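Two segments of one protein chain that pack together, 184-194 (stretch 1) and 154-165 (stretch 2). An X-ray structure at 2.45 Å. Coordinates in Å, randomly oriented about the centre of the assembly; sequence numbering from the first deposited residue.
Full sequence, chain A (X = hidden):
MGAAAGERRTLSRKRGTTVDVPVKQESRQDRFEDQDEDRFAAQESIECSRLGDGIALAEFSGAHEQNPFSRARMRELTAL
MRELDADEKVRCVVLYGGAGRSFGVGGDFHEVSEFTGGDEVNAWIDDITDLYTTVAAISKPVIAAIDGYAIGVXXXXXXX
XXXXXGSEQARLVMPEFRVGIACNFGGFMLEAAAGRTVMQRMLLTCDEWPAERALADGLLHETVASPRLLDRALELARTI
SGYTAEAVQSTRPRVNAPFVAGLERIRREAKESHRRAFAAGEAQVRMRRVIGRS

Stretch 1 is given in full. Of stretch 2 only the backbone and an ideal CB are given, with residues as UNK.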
# COMPACT_ATOMS: atom_id res chain seq x y z
N ASN A 184 -9.87 -9.87 11.62
CA ASN A 184 -10.37 -9.49 10.29
C ASN A 184 -10.22 -8.00 10.06
O ASN A 184 -9.70 -7.59 9.03
CB ASN A 184 -11.84 -9.90 10.13
CG ASN A 184 -12.10 -11.35 10.43
OD1 ASN A 184 -12.03 -11.79 11.58
ND2 ASN A 184 -12.39 -12.13 9.40
N PHE A 185 -10.68 -7.19 11.03
CA PHE A 185 -10.62 -5.74 10.99
C PHE A 185 -9.19 -5.24 11.08
O PHE A 185 -8.78 -4.41 10.27
CB PHE A 185 -11.49 -5.14 12.10
CG PHE A 185 -12.96 -5.06 11.74
CD1 PHE A 185 -13.90 -5.85 12.39
CD2 PHE A 185 -13.39 -4.19 10.74
CE1 PHE A 185 -15.26 -5.76 12.06
CE2 PHE A 185 -14.75 -4.11 10.41
CZ PHE A 185 -15.67 -4.90 11.07
N GLY A 186 -8.43 -5.79 12.03
CA GLY A 186 -7.03 -5.44 12.23
C GLY A 186 -6.19 -5.68 11.00
O GLY A 186 -5.42 -4.81 10.61
N GLY A 187 -6.40 -6.84 10.37
CA GLY A 187 -5.73 -7.23 9.14
C GLY A 187 -6.03 -6.27 8.01
O GLY A 187 -5.11 -5.77 7.37
N PHE A 188 -7.33 -5.95 7.81
CA PHE A 188 -7.74 -4.99 6.78
C PHE A 188 -7.19 -3.57 7.02
O PHE A 188 -6.61 -2.97 6.10
CB PHE A 188 -9.27 -4.95 6.62
CG PHE A 188 -9.71 -3.93 5.60
CD1 PHE A 188 -9.64 -4.20 4.24
CD2 PHE A 188 -10.12 -2.66 6.00
CE1 PHE A 188 -9.98 -3.24 3.30
CE2 PHE A 188 -10.46 -1.70 5.06
CZ PHE A 188 -10.37 -1.98 3.71
N MET A 189 -7.38 -3.04 8.23
CA MET A 189 -6.99 -1.68 8.61
C MET A 189 -5.48 -1.43 8.61
O MET A 189 -5.05 -0.35 8.20
CB MET A 189 -7.62 -1.28 9.95
CG MET A 189 -9.02 -0.69 9.81
SD MET A 189 -9.94 -0.42 11.35
CE MET A 189 -10.57 -1.94 11.57
N LEU A 190 -4.68 -2.42 9.04
CA LEU A 190 -3.22 -2.28 9.07
C LEU A 190 -2.62 -2.31 7.66
O LEU A 190 -1.59 -1.68 7.41
CB LEU A 190 -2.58 -3.39 9.91
CG LEU A 190 -2.65 -3.31 11.43
CD1 LEU A 190 -2.03 -4.55 12.03
CD2 LEU A 190 -1.91 -2.09 11.96
N GLU A 191 -3.28 -3.05 6.76
CA GLU A 191 -2.88 -3.15 5.36
C GLU A 191 -3.06 -1.79 4.70
O GLU A 191 -2.12 -1.29 4.08
CB GLU A 191 -3.70 -4.23 4.65
CG GLU A 191 -3.29 -4.45 3.20
CD GLU A 191 -3.47 -5.87 2.68
OE1 GLU A 191 -2.75 -6.22 1.72
OE2 GLU A 191 -4.31 -6.62 3.22
N ALA A 192 -4.23 -1.17 4.90
CA ALA A 192 -4.58 0.15 4.36
C ALA A 192 -3.66 1.28 4.82
O ALA A 192 -3.27 2.10 3.99
CB ALA A 192 -6.03 0.47 4.68
N ALA A 193 -3.24 1.27 6.09
CA ALA A 193 -2.39 2.32 6.67
C ALA A 193 -0.89 2.12 6.51
O ALA A 193 -0.17 3.08 6.20
CB ALA A 193 -2.73 2.50 8.14
N ALA A 194 -0.40 0.89 6.74
CA ALA A 194 1.03 0.61 6.73
C ALA A 194 1.51 -0.36 5.66
O ALA A 194 2.72 -0.56 5.54
CB ALA A 194 1.46 0.12 8.10
N UNK A 154 -8.62 -0.29 20.19
CA UNK A 154 -8.06 1.04 20.41
C UNK A 154 -7.26 1.51 19.22
O UNK A 154 -7.51 2.59 18.67
CB UNK A 154 -7.18 1.05 21.66
N UNK A 155 -6.33 0.65 18.76
CA UNK A 155 -5.52 0.89 17.56
C UNK A 155 -6.42 0.97 16.31
O UNK A 155 -6.22 1.86 15.48
CB UNK A 155 -4.47 -0.21 17.39
N UNK A 156 -7.43 0.09 16.20
CA UNK A 156 -8.38 0.06 15.08
C UNK A 156 -9.15 1.37 14.89
O UNK A 156 -9.31 1.83 13.75
CB UNK A 156 -9.38 -1.08 15.29
N UNK A 157 -9.56 2.02 15.99
CA UNK A 157 -10.25 3.33 15.96
C UNK A 157 -9.30 4.38 15.37
O UNK A 157 -9.70 5.13 14.48
CB UNK A 157 -10.71 3.75 17.36
N UNK A 158 -8.03 4.40 15.84
CA UNK A 158 -7.01 5.34 15.36
C UNK A 158 -6.75 5.17 13.86
O UNK A 158 -6.62 6.17 13.15
CB UNK A 158 -5.71 5.15 16.14
N UNK A 159 -6.77 3.91 13.38
CA UNK A 159 -6.58 3.58 11.95
C UNK A 159 -7.75 4.06 11.02
O UNK A 159 -7.63 3.95 9.80
CB UNK A 159 -6.42 2.06 11.81
N UNK A 160 -8.82 4.63 11.60
CA UNK A 160 -9.95 5.19 10.84
C UNK A 160 -9.80 6.71 10.68
O UNK A 160 -10.46 7.32 9.83
CB UNK A 160 -11.27 4.86 11.53
N UNK A 161 -8.91 7.31 11.52
CA UNK A 161 -8.60 8.75 11.54
C UNK A 161 -7.61 9.13 10.43
O UNK A 161 -6.81 8.30 10.00
CB UNK A 161 -8.03 9.15 12.90
N UNK A 162 -7.67 10.39 9.98
CA UNK A 162 -6.83 10.94 8.91
C UNK A 162 -5.40 11.26 9.33
O UNK A 162 -4.57 11.46 8.45
CB UNK A 162 -7.48 12.21 8.36
N UNK A 163 -5.12 11.38 10.64
CA UNK A 163 -3.79 11.75 11.13
C UNK A 163 -3.60 11.21 12.53
O UNK A 163 -4.36 11.54 13.43
CB UNK A 163 -3.60 13.27 11.11
N UNK A 164 -2.60 10.35 12.70
CA UNK A 164 -2.27 9.78 13.99
C UNK A 164 -0.99 10.42 14.50
O UNK A 164 0.07 10.32 13.88
CB UNK A 164 -2.13 8.26 13.90
N UNK A 165 -1.12 11.15 15.61
CA UNK A 165 -0.02 11.83 16.26
C UNK A 165 0.33 11.06 17.51
O UNK A 165 -0.52 10.84 18.38
CB UNK A 165 -0.37 13.28 16.58

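Stretch 1 is a helix that presents Phe185, Gly186, Met189, Leu190 and Ala193 to stretch 2. Most of this face is apolar.

Position 154 is out of reach, so many residues would suit. It is Gly154.

Position 155 is helical, with its CA-to-CB bond sideways. Only a longer chain could reach Leu190, so a medium or large apolar residue is plausible. It is Leu155. Its CD2 lies 4.5 Å from CD2 of Leu190, a loose apolar contact.

Position 156 points toward stretch 1. Its CA is 6.3 Å from the CA of Gly186, and its ideal CB is 4.0 Å from Met189 CE. Gly186 has no side chain, so a chain from 156 can come close to the helix backbone there. Methionine, glutamine, glutamate or leucine could all fit. It is Gln156. Its CG packs 3.8 Å from Met189 CE, and its side chain extends to Phe185 and Gly186. Gln156 O is 3.3 Å from Met189 SD.

Position 157 points away, so stretch 1 sets no limit. It is Ile157.

Position 158, out of reach, starts a type I turn. A small polar residue could bond back to the helix. It is Ser158, whose OG donates to Leu155 O at 2.7 Å.

Position 159 points toward stretch 1. Its CA is 6.2 Å from the CA of Met189, and its ideal CB is 4.0 Å from Met189 CB and 5.2 Å from Ala193 CB. The surroundings are apolar and offer no side-chain charge, so leucine, isoleucine or methionine would suit. It is Leu159. Leu159 CD1 lies 3.8 Å from both Met189 CB and Leu190 CD2, and Leu159 CD2 lies 3.8 Å from Ala193 CB. The two branches thus spread over three residues of the helix.

Position 160 is sideways, with its ideal CB 5.5 Å from Met189 SD. Alanine, cysteine, serine or valine could fit. It is Cys160, with SG 3.9 Å from Met189 SD.

Positions 161, 162 and 163 are out of reach. They are Cys161, Asp162 and Tyr163.

Position 164 is in a strand and points toward stretch 1, but no atom there is within 5.5 Å of its ideal CB. A long chain is needed to make contact: lysine, arginine, methionine or glutamine. It is Arg164. Arg164 NH2 comes 3.5 Å from Ala193 CB, and Arg164 NH1 donates a weak hydrogen bond to Ser158 O at 3.3 Å.

Position 165 is out of reach. It is Leu165.

Stretch 2 154-165: GLQISLCCDYRL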
# COMPACT_ATOMS: atom_id res chain seq x y z
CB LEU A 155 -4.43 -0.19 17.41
CG LEU A 155 -3.47 -0.12 16.20
CD1 LEU A 155 -2.87 1.28 16.02
CD2 LEU A 155 -2.39 -1.16 16.32
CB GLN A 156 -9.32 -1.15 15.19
CG GLN A 156 -8.66 -2.46 14.76
CD GLN A 156 -9.32 -3.72 15.26
OE1 GLN A 156 -8.65 -4.71 15.58
NE2 GLN A 156 -10.65 -3.74 15.31
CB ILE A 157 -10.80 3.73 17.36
CG1 ILE A 157 -11.91 2.74 17.82
CG2 ILE A 157 -11.34 5.19 17.37
CD1 ILE A 157 -12.18 2.69 19.35
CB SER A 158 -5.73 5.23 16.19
OG SER A 158 -4.84 4.22 15.72
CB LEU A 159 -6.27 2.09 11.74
CG LEU A 159 -5.00 1.54 12.41
CD1 LEU A 159 -4.99 0.04 12.40
CD2 LEU A 159 -3.73 2.10 11.79
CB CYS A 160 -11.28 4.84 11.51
SG CYS A 160 -11.62 3.07 11.61
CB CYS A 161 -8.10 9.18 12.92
SG CYS A 161 -9.20 8.73 14.29
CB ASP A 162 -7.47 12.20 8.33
CG ASP A 162 -8.91 12.00 7.98
OD1 ASP A 162 -9.19 11.56 6.84
OD2 ASP A 162 -9.77 12.20 8.86
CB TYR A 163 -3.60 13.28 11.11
CG TYR A 163 -2.17 13.77 10.96
CD1 TYR A 163 -1.71 14.28 9.75
CD2 TYR A 163 -1.31 13.82 12.06
CE1 TYR A 163 -0.41 14.78 9.62
CE2 TYR A 163 -0.01 14.31 11.94
CZ TYR A 163 0.43 14.80 10.73
OH TYR A 163 1.71 15.29 10.62
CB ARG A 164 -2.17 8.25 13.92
CG ARG A 164 -3.50 7.59 13.56
CD ARG A 164 -3.36 6.11 13.28
NE ARG A 164 -2.62 5.82 12.05
CZ ARG A 164 -3.15 5.84 10.82
NH1 ARG A 164 -4.42 6.16 10.65
NH2 ARG A 164 -2.40 5.55 9.77
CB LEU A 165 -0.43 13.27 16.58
CG LEU A 165 0.61 14.19 17.20
CD1 LEU A 165 1.76 14.48 16.23
CD2 LEU A 165 -0.02 15.47 17.61
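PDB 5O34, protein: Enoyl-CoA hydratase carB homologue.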